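Local coordinates for COG1633: Uncharacterized conserved protein (Magnetospirillum magnetotacticum, PDB 2OH3) that is of unproven function but, as a rubrerythrin-like protein of the ferritin clan, binds a zinc ion within a four-helix bundle, at residues R23-E26 / L27-M31; L37-A40 / T41-D45; T93-H96 / A97-A101; H138-A141 / L142-I146. All blocks are in the same frame, centred on the assembly; numbering follows the deposited sequence.

Interaction 1: residues R23-E26 / L27-M31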
loop_
_atom_site.group_PDB
_atom_site.type_symbol
_atom_site.label_atom_id
_atom_site.label_comp_id
_atom_site.label_asym_id
_atom_site.label_seq_id
_atom_site.Cartn_x
_atom_site.Cartn_y
_atom_site.Cartn_z
ATOM N N ARG A 23 2.562 6.558 7.109
ATOM C CA ARG A 23 1.328 7.146 6.575
ATOM C C ARG A 23 0.977 8.473 7.256
ATOM O O ARG A 23 0.487 9.410 6.620
ATOM C CB ARG A 23 0.158 6.209 6.757
ATOM C CG ARG A 23 0.206 4.873 5.981
ATOM C CD ARG A 23 -0.036 4.992 4.511
ATOM N NE ARG A 23 1.047 5.667 3.816
ATOM C CZ ARG A 23 2.299 5.241 3.691
ATOM N NH1 ARG A 23 2.715 4.092 4.180
ATOM N NH2 ARG A 23 3.166 5.990 3.034
ATOM N N TYR A 24 1.139 8.493 8.569
ATOM C CA TYR A 24 1.008 9.735 9.352
ATOM C C TYR A 24 2.020 10.831 9.054
ATOM O O TYR A 24 1.637 11.978 9.051
ATOM C CB TYR A 24 0.991 9.422 10.829
ATOM C CG TYR A 24 -0.356 8.936 11.331
ATOM C CD1 TYR A 24 -1.470 9.754 11.244
ATOM C CD2 TYR A 24 -0.495 7.707 11.944
ATOM C CE1 TYR A 24 -2.705 9.343 11.692
ATOM C CE2 TYR A 24 -1.716 7.301 12.462
ATOM C CZ TYR A 24 -2.830 8.121 12.286
ATOM O OH TYR A 24 -4.065 7.783 12.756
ATOM N N VAL A 25 3.308 10.510 8.836
ATOM C CA VAL A 25 4.259 11.521 8.418
ATOM C C VAL A 25 3.797 12.150 7.130
ATOM O O VAL A 25 3.804 13.367 6.969
ATOM C CB VAL A 25 5.662 10.954 8.250
ATOM C CG1 VAL A 25 6.562 11.932 7.526
ATOM C CG2 VAL A 25 6.260 10.630 9.629
ATOM N N GLU A 26 3.359 11.305 6.213
ATOM C CA GLU A 26 2.852 11.708 4.906
ATOM C C GLU A 26 1.646 12.640 5.029
ATOM O O GLU A 26 1.614 13.704 4.415
ATOM C CB GLU A 26 2.562 10.409 4.132
ATOM C CG GLU A 26 2.084 10.516 2.784
ATOM C CD GLU A 26 2.088 9.129 2.102
ATOM O OE1 GLU A 26 1.158 8.338 2.368
ATOM O OE2 GLU A 26 3.034 8.828 1.327
ATOM N N LEU A 27 0.684 12.267 5.860
ATOM C CA LEU A 27 -0.464 13.123 6.105
ATOM C C LEU A 27 -0.080 14.433 6.821
ATOM O O LEU A 27 -0.618 15.494 6.480
ATOM C CB LEU A 27 -1.567 12.382 6.901
ATOM C CG LEU A 27 -2.286 11.178 6.278
ATOM C CD1 LEU A 27 -3.131 10.529 7.348
ATOM C CD2 LEU A 27 -3.138 11.564 5.082
ATOM N N ALA A 28 0.844 14.361 7.784
ATOM C CA ALA A 28 1.345 15.559 8.463
ATOM C C ALA A 28 1.922 16.534 7.434
ATOM O O ALA A 28 1.618 17.712 7.431
ATOM C CB ALA A 28 2.420 15.176 9.474
ATOM N N ASP A 29 2.746 16.000 6.543
ATOM C CA ASP A 29 3.418 16.790 5.530
ATOM C C ASP A 29 2.424 17.509 4.655
ATOM O O ASP A 29 2.643 18.672 4.282
ATOM C CB ASP A 29 4.327 15.910 4.659
ATOM C CG ASP A 29 5.636 15.557 5.344
ATOM O OD1 ASP A 29 5.951 16.087 6.417
ATOM O OD2 ASP A 29 6.372 14.724 4.814
HETATM N N MSE A 30 1.355 16.805 4.295
HETATM C CA MSE A 30 0.343 17.400 3.446
HETATM C C MSE A 30 -0.473 18.452 4.163
HETATM O O MSE A 30 -0.818 19.483 3.561
HETATM C CB MSE A 30 -0.592 16.355 2.904
HETATM C CG MSE A 30 -0.131 15.844 1.598
HETATM SE SE MSE A 30 -1.607 15.009 0.788
HETATM C CE MSE A 30 -1.574 13.583 2.015
HETATM N N MSE A 31 -0.772 18.217 5.439
HETATM C CA MSE A 31 -1.499 19.210 6.216
HETATM C C MSE A 31 -0.665 20.489 6.330
HETATM O O MSE A 31 -1.166 21.592 6.095
HETATM C CB MSE A 31 -1.857 18.668 7.601
HETATM C CG MSE A 31 -2.913 17.538 7.613
HETATM SE SE MSE A 31 -4.554 17.969 6.706
HETATM C CE MSE A 31 -4.227 17.086 5.128
#
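A28 N donates to Y24 O at 2.8 Å, the shortest of four successive i to i+4 backbone bonds here on helix 6-33; L27, D29 and M30 donate likewise to R23, V25 and E26. Alongside runs a salt bridge between R23 and E26, whose three-residue spacing on a helix lets the ends of an arginine and a glutamate meet: R23 NE is 3.0 Å from E26 OE1, and NH2 adds weak bonds to both carboxylate oxygens. The carboxylate carbon lies at the guanidinium edge, in its plane, whereas NE meets OE1 from above the carboxylate plane, 41° out of it. E26 also holds S71 of the second subunit through OE1, and R23 NH1 pairs with E19.

D29 stands beside V25, its OD2 3.9 Å from the CG1 methyl. With CG turned beside its own backbone N (chi1 -78°), D29 offers OD1 to R44 on helix 37-61. L27, fittingly apolar where it faces the bundle interior, brings CD1 obliquely to 4.3 Å from Y24 CD1 and also packs on F43 and A97.

Arginine and glutamate thus probably balance each other's charge where the subunits meet, while the Y24 hydroxyl, bonded to the zinc ligand E105, is second-shell to the metal.

Interaction 2: residues L37-A40 / T41-D45; sequences LDTA and TVFRD
L37 O is gripped twice by T41. The hydroxyl OG1 donates to it at 2.8 Å, nearly along the C=O axis, and the amide N follows at 3.1 Å from above the carbonyl plane. What brings the hydroxyl there is the threonine's first torsion (chi1 -51°), which sets OG1 beside the backbone N and over the preceding turn. Threonine suits this exposed position because its polar branch folds back on the helix. V42, F43 and R44 continue the i to i+4 series, donating to D38, T39 and A40.

On the inward side T39 and F43 lie side by side. T39 CG2 touches F43 CE2 at 3.6 Å, while the carbonyl O of T39 sits over one face of the ring, 3.5 Å from CG. F43 then packs on M31 of helix 6-33 and on A97 and L98 of helix 94-118, so a large flat side chain serves at this junction of three helices. A40, small enough to let M31 come close, occupies the side facing helix 6-33. R44 bends at its second torsion after CG has passed 3.4 Å from A40 O, on its way to D29. V42 turns to W145 of helix 122-148.

The first two turns of helix 37-61 therefore divide their chemistry: a hydroxyl helps to satisfy an early carbonyl on the solvent side, and methyls with an aromatic ring fill the interior.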
loop_
_atom_site.group_PDB
_atom_site.type_symbol
_atom_site.label_atom_id
_atom_site.label_comp_id
_atom_site.label_asym_id
_atom_site.label_seq_id
_atom_site.Cartn_x
_atom_site.Cartn_y
_atom_site.Cartn_z
ATOM N N LEU A 37 -2.219 23.643 10.302
ATOM C CA LEU A 37 -1.183 23.343 11.262
ATOM C C LEU A 37 -1.687 22.523 12.442
ATOM O O LEU A 37 -0.925 21.749 13.028
ATOM C CB LEU A 37 -0.497 24.622 11.749
ATOM C CG LEU A 37 0.071 25.509 10.638
ATOM C CD1 LEU A 37 0.827 26.644 11.234
ATOM C CD2 LEU A 37 0.933 24.724 9.657
ATOM N N ASP A 38 -2.959 22.695 12.796
ATOM C CA ASP A 38 -3.508 21.927 13.920
ATOM C C ASP A 38 -3.604 20.450 13.550
ATOM O O ASP A 38 -3.119 19.609 14.296
ATOM C CB ASP A 38 -4.837 22.480 14.459
ATOM C CG ASP A 38 -5.876 22.786 13.355
ATOM O OD1 ASP A 38 -5.580 22.727 12.141
ATOM O OD2 ASP A 38 -6.999 23.153 13.728
ATOM N N THR A 39 -4.186 20.156 12.393
ATOM C CA THR A 39 -4.325 18.787 11.902
ATOM C C THR A 39 -2.932 18.163 11.642
ATOM O O THR A 39 -2.713 16.982 11.921
ATOM C CB THR A 39 -5.236 18.719 10.630
ATOM O OG1 THR A 39 -6.411 19.507 10.824
ATOM C CG2 THR A 39 -5.695 17.305 10.329
ATOM N N ALA A 40 -2.003 18.936 11.078
ATOM C CA ALA A 40 -0.642 18.415 10.872
ATOM C C ALA A 40 -0.085 17.904 12.169
ATOM O O ALA A 40 0.492 16.838 12.195
ATOM C CB ALA A 40 0.251 19.483 10.322
ATOM N N THR A 41 -0.259 18.686 13.246
ATOM C CA THR A 41 0.203 18.323 14.589
ATOM C C THR A 41 -0.494 17.083 15.188
ATOM O O THR A 41 0.174 16.265 15.827
ATOM C CB THR A 41 0.160 19.541 15.535
ATOM O OG1 THR A 41 0.843 20.638 14.908
ATOM C CG2 THR A 41 0.855 19.239 16.835
ATOM N N VAL A 42 -1.798 16.888 14.943
ATOM C CA VAL A 42 -2.459 15.658 15.344
ATOM C C VAL A 42 -1.717 14.456 14.724
ATOM O O VAL A 42 -1.468 13.438 15.388
ATOM C CB VAL A 42 -3.971 15.625 14.869
ATOM C CG1 VAL A 42 -4.544 14.228 14.938
ATOM C CG2 VAL A 42 -4.830 16.580 15.683
ATOM N N PHE A 43 -1.389 14.575 13.444
ATOM C CA PHE A 43 -0.664 13.524 12.715
ATOM C C PHE A 43 0.833 13.379 13.098
ATOM O O PHE A 43 1.390 12.268 13.040
ATOM C CB PHE A 43 -0.767 13.758 11.211
ATOM C CG PHE A 43 -2.182 13.719 10.666
ATOM C CD1 PHE A 43 -3.134 12.906 11.222
ATOM C CD2 PHE A 43 -2.531 14.477 9.547
ATOM C CE1 PHE A 43 -4.395 12.877 10.709
ATOM C CE2 PHE A 43 -3.819 14.467 9.066
ATOM C CZ PHE A 43 -4.725 13.674 9.628
ATOM N N ARG A 44 1.473 14.464 13.501
ATOM C CA ARG A 44 2.820 14.302 14.047
ATOM C C ARG A 44 2.782 13.509 15.352
ATOM O O ARG A 44 3.652 12.673 15.603
ATOM C CB ARG A 44 3.525 15.629 14.254
ATOM C CG ARG A 44 3.727 16.384 13.019
ATOM C CD ARG A 44 4.860 15.873 12.157
ATOM N NE ARG A 44 4.950 16.812 11.053
ATOM C CZ ARG A 44 5.324 16.536 9.813
ATOM N NH1 ARG A 44 5.727 15.301 9.466
ATOM N NH2 ARG A 44 5.290 17.536 8.923
ATOM N N ASP A 45 1.768 13.756 16.170
ATOM C CA ASP A 45 1.623 13.120 17.472
ATOM C C ASP A 45 1.466 11.617 17.266
ATOM O O ASP A 45 2.136 10.788 17.904
ATOM C CB ASP A 45 0.417 13.734 18.172
ATOM C CG ASP A 45 0.232 13.269 19.617
ATOM O OD1 ASP A 45 1.211 13.187 20.398
ATOM O OD2 ASP A 45 -0.944 13.016 19.974
#

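Interaction 3: residues T93-H96 / A97-A101; sequences TPYH and ALRYA
One face of the Y95 ring carries the aliphatic stem of R99, whose CG stands 4.1 Å above the ring plane and is offset toward the rim. The next carbon presses closer, R99 CD lying 3.3 Å from Y95 CZ at the phenol end. The turn about the CG-CD bond (chi3 68°) brings the guanidinium to only 21° from the ring plane, with the phenol oxygen oblique to it. The two side chains point the same way, one turn apart on helix 94-118. A long arginine suits this place because its methylenes can follow an aromatic surface while its charged end travels on past the ring.

H96 stacks on Y90, and Y100 meets W76 edge-to-face, its hydroxyl bonded to the backbone O of K77. T93 is the N-cap: OG1 accepts from H96 N in a long, weak bond of 3.4 Å. P94 follows in the first turn, where its lack of an N-H costs no helical bond, and its O receives L98 N at 3.0 Å. L98 also brings CG to 3.3 Å from that same P94 O, then packs on L142 and I146 of helix 122-148.

Were the Y95 ring removed, as with an alanine here, the R99 stem is likely to lose its supporting face, a gap to open beside I146 and the guanidinium to turn more freely. The helix start thus joins a polar cap to a partly exposed patch of ring and methylenes, in which a charged residue contributes mainly its hydrocarbon part.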
loop_
_atom_site.group_PDB
_atom_site.type_symbol
_atom_site.label_atom_id
_atom_site.label_comp_id
_atom_site.label_asym_id
_atom_site.label_seq_id
_atom_site.Cartn_x
_atom_site.Cartn_y
_atom_site.Cartn_z
ATOM N N THR A 93 -7.471 17.985 2.167
ATOM C CA THR A 93 -8.381 18.653 3.071
ATOM C C THR A 93 -8.401 17.929 4.406
ATOM O O THR A 93 -8.462 16.710 4.440
ATOM C CB THR A 93 -9.828 18.705 2.544
ATOM O OG1 THR A 93 -10.444 17.433 2.723
ATOM C CG2 THR A 93 -9.866 19.030 1.098
ATOM N N PRO A 94 -8.378 18.674 5.525
ATOM C CA PRO A 94 -8.381 18.015 6.835
ATOM C C PRO A 94 -9.487 17.010 7.081
ATOM O O PRO A 94 -9.226 15.959 7.641
ATOM C CB PRO A 94 -8.499 19.184 7.816
ATOM C CG PRO A 94 -7.931 20.302 7.134
ATOM C CD PRO A 94 -8.295 20.139 5.670
ATOM N N TYR A 95 -10.707 17.301 6.650
ATOM C CA TYR A 95 -11.809 16.379 6.861
ATOM C C TYR A 95 -11.498 14.989 6.246
ATOM O O TYR A 95 -11.725 13.941 6.886
ATOM C CB TYR A 95 -13.109 16.939 6.285
ATOM C CG TYR A 95 -14.293 16.012 6.453
ATOM C CD1 TYR A 95 -14.800 15.722 7.721
ATOM C CD2 TYR A 95 -14.913 15.429 5.349
ATOM C CE1 TYR A 95 -15.884 14.861 7.890
ATOM C CE2 TYR A 95 -15.999 14.575 5.502
ATOM C CZ TYR A 95 -16.477 14.298 6.776
ATOM O OH TYR A 95 -17.543 13.452 6.938
ATOM N N HIS A 96 -10.966 14.984 5.022
ATOM C CA HIS A 96 -10.700 13.729 4.324
ATOM C C HIS A 96 -9.478 12.971 4.850
ATOM O O HIS A 96 -9.480 11.740 4.890
ATOM C CB HIS A 96 -10.579 13.982 2.823
ATOM C CG HIS A 96 -11.884 14.315 2.164
ATOM N ND1 HIS A 96 -12.000 15.279 1.184
ATOM C CD2 HIS A 96 -13.126 13.803 2.337
ATOM C CE1 HIS A 96 -13.257 15.342 0.782
ATOM N NE2 HIS A 96 -13.960 14.460 1.468
ATOM N N ALA A 97 -8.445 13.682 5.290
ATOM C CA ALA A 97 -7.269 13.037 5.851
ATOM C C ALA A 97 -7.592 12.378 7.193
ATOM O O ALA A 97 -7.189 11.218 7.457
ATOM C CB ALA A 97 -6.127 14.048 5.960
ATOM N N LEU A 98 -8.350 13.088 8.026
ATOM C CA LEU A 98 -8.713 12.579 9.322
ATOM C C LEU A 98 -9.576 11.328 9.214
ATOM O O LEU A 98 -9.430 10.406 10.004
ATOM C CB LEU A 98 -9.481 13.623 10.119
ATOM C CG LEU A 98 -8.827 14.823 10.760
ATOM C CD1 LEU A 98 -9.911 15.866 11.159
ATOM C CD2 LEU A 98 -8.005 14.418 11.979
ATOM N N ARG A 99 -10.546 11.343 8.300
ATOM C CA ARG A 99 -11.404 10.188 8.086
ATOM C C ARG A 99 -10.631 8.993 7.545
ATOM O O ARG A 99 -10.937 7.880 7.885
ATOM C CB ARG A 99 -12.538 10.535 7.142
ATOM C CG ARG A 99 -13.642 11.338 7.882
ATOM C CD ARG A 99 -15.011 11.350 7.205
ATOM N NE ARG A 99 -15.717 10.067 7.178
ATOM C CZ ARG A 99 -16.199 9.403 8.238
ATOM N NH1 ARG A 99 -16.031 9.831 9.499
ATOM N NH2 ARG A 99 -16.839 8.260 8.038
ATOM N N TYR A 100 -9.680 9.249 6.655
ATOM C CA TYR A 100 -8.810 8.207 6.100
ATOM C C TYR A 100 -7.988 7.598 7.239
ATOM O O TYR A 100 -7.840 6.351 7.394
ATOM C CB TYR A 100 -7.869 8.849 5.037
ATOM C CG TYR A 100 -6.810 7.906 4.479
ATOM C CD1 TYR A 100 -7.177 6.705 3.897
ATOM C CD2 TYR A 100 -5.460 8.221 4.543
ATOM C CE1 TYR A 100 -6.237 5.824 3.402
ATOM C CE2 TYR A 100 -4.506 7.346 4.036
ATOM C CZ TYR A 100 -4.918 6.157 3.464
ATOM O OH TYR A 100 -4.006 5.279 2.941
ATOM N N ALA A 101 -7.442 8.469 8.053
ATOM C CA ALA A 101 -6.616 7.997 9.182
ATOM C C ALA A 101 -7.464 7.182 10.138
ATOM O O ALA A 101 -7.107 6.086 10.545
ATOM C CB ALA A 101 -5.981 9.188 9.936
#

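Interaction 4: residues H138-A141 / L142-I146. With ZN (zinc ion), chain B.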
loop_
_atom_site.group_PDB
_atom_site.type_symbol
_atom_site.label_atom_id
_atom_site.label_comp_id
_atom_site.label_asym_id
_atom_site.label_seq_id
_atom_site.Cartn_x
_atom_site.Cartn_y
_atom_site.Cartn_z
ATOM N N HIS A 138 -7.556 6.071 20.144
ATOM C CA HIS A 138 -7.179 6.897 18.971
ATOM C C HIS A 138 -8.361 7.198 18.084
ATOM O O HIS A 138 -8.502 8.313 17.578
ATOM C CB HIS A 138 -6.120 6.221 18.148
ATOM C CG HIS A 138 -4.847 6.011 18.892
ATOM N ND1 HIS A 138 -3.794 5.284 18.381
ATOM C CD2 HIS A 138 -4.453 6.435 20.116
ATOM C CE1 HIS A 138 -2.812 5.256 19.264
ATOM N NE2 HIS A 138 -3.174 5.961 20.317
ATOM N N VAL A 139 -9.224 6.205 17.922
ATOM C CA VAL A 139 -10.417 6.366 17.116
ATOM C C VAL A 139 -11.281 7.426 17.760
ATOM O O VAL A 139 -11.714 8.350 17.088
ATOM C CB VAL A 139 -11.178 5.031 16.968
ATOM C CG1 VAL A 139 -12.477 5.224 16.231
ATOM C CG2 VAL A 139 -10.297 4.028 16.224
ATOM N N VAL A 140 -11.505 7.316 19.064
ATOM C CA VAL A 140 -12.319 8.290 19.782
ATOM C C VAL A 140 -11.750 9.709 19.643
ATOM O O VAL A 140 -12.493 10.641 19.413
ATOM C CB VAL A 140 -12.442 7.910 21.271
ATOM C CG1 VAL A 140 -13.057 9.053 22.086
ATOM C CG2 VAL A 140 -13.278 6.618 21.419
ATOM N N ALA A 141 -10.428 9.861 19.785
ATOM C CA ALA A 141 -9.773 11.158 19.604
ATOM C C ALA A 141 -9.969 11.746 18.192
ATOM O O ALA A 141 -10.270 12.933 18.029
ATOM C CB ALA A 141 -8.302 11.033 19.922
ATOM N N LEU A 142 -9.798 10.920 17.164
ATOM C CA LEU A 142 -10.047 11.340 15.774
ATOM C C LEU A 142 -11.520 11.702 15.530
ATOM O O LEU A 142 -11.795 12.642 14.795
ATOM C CB LEU A 142 -9.571 10.281 14.774
ATOM C CG LEU A 142 -8.048 10.062 14.695
ATOM C CD1 LEU A 142 -7.728 8.843 13.957
ATOM C CD2 LEU A 142 -7.324 11.239 14.063
ATOM N N ASP A 143 -12.450 10.979 16.154
ATOM C CA ASP A 143 -13.893 11.335 16.123
ATOM C C ASP A 143 -14.169 12.738 16.649
ATOM O O ASP A 143 -14.996 13.451 16.099
ATOM C CB ASP A 143 -14.731 10.366 16.957
ATOM C CG ASP A 143 -14.948 9.010 16.292
ATOM O OD1 ASP A 143 -14.785 8.899 15.071
ATOM O OD2 ASP A 143 -15.326 8.050 17.009
ATOM N N LYS A 144 -13.505 13.105 17.741
ATOM C CA LYS A 144 -13.641 14.438 18.342
ATOM C C LYS A 144 -13.105 15.512 17.401
ATOM O O LYS A 144 -13.657 16.606 17.308
ATOM C CB LYS A 144 -12.909 14.498 19.700
ATOM C CG LYS A 144 -13.655 13.767 20.811
ATOM C CD LYS A 144 -12.777 13.489 22.027
ATOM C CE LYS A 144 -13.616 13.043 23.239
ATOM N NZ LYS A 144 -12.755 12.701 24.433
ATOM N N TRP A 145 -12.037 15.187 16.684
ATOM C CA TRP A 145 -11.477 16.103 15.694
ATOM C C TRP A 145 -12.389 16.277 14.500
ATOM O O TRP A 145 -12.641 17.400 14.064
ATOM C CB TRP A 145 -10.081 15.654 15.263
ATOM C CG TRP A 145 -9.101 16.268 16.151
ATOM C CD1 TRP A 145 -8.566 15.736 17.298
ATOM C CD2 TRP A 145 -8.588 17.599 16.039
ATOM N NE1 TRP A 145 -7.732 16.659 17.900
ATOM C CE2 TRP A 145 -7.734 17.814 17.149
ATOM C CE3 TRP A 145 -8.741 18.627 15.092
ATOM C CZ2 TRP A 145 -7.032 19.029 17.336
ATOM C CZ3 TRP A 145 -8.053 19.832 15.286
ATOM C CH2 TRP A 145 -7.210 20.016 16.391
ATOM N N ILE A 146 -12.886 15.162 13.992
ATOM C CA ILE A 146 -13.751 15.167 12.831
ATOM C C ILE A 146 -14.980 16.035 13.154
ATOM O O ILE A 146 -15.367 16.871 12.349
ATOM C CB ILE A 146 -14.080 13.702 12.401
ATOM C CG1 ILE A 146 -12.863 13.077 11.735
ATOM C CG2 ILE A 146 -15.239 13.631 11.425
ATOM C CD1 ILE A 146 -12.856 11.595 11.759
HETATM ZN ZN ZN B . -3.640 4.155 16.661
#
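H138, whose backbone O receives L142 N at 2.9 Å, binds the zinc ion through ND1 at 2.1 Å. E105 and E135 complete the protein's share of the site, a mixed carboxylate and histidine set like those of ferritin-clan metal centres. Histidine suits the role because its second nitrogen remains available: NE2 is bonded to E134, so that the imidazole is held at both nitrogens, which probably fixes its rotation, and F49 meets the ring edge-to-face. L142 CG rests 3.4 Å from H138 O, and its branched end continues to E105, so this leucine adjoins two ligand residues.

Farther out, D143 lies beside V139, its CG 3.4 Å from V139 O. Its first torsion (chi1 -75°) keeps the group next to its own backbone N, and OD1 forms a salt bridge with R102. R102 would probably be left without its mate if a leucine stood at D143, weakening this tie to helix 94-118. K144 runs extended past V140, while W145 presents its ring edge to A141 O, 3.4 Å from CD1.

Helix 122-148 thereby faces helix 94-118 through V139, L142 and I146, and helix 37-61 through H138 on M46 and W145 on D38.

Overall arrangement
Each of the four interactions lies on a different helix of one bundle, in chain order 6-33, 37-61, 94-118 and 122-148. Interactions 1 and 2 are nearest, their centres about 8 Å apart, and D29 to R44 joins them by charge. Between centres, interaction 3 sits about 11 Å from interaction 1 and about 12 Å from interaction 2, where M31, F43 and A97 share the core. Interaction 4 is about 11 Å from interaction 3 and about 13 Å from interaction 2, centre to centre; from interaction 1 it is about 17 Å, yet Y24 and L142 still touch. Together they form the bundle's packed end beside the zinc site, and interaction 1 alone touches the second subunit.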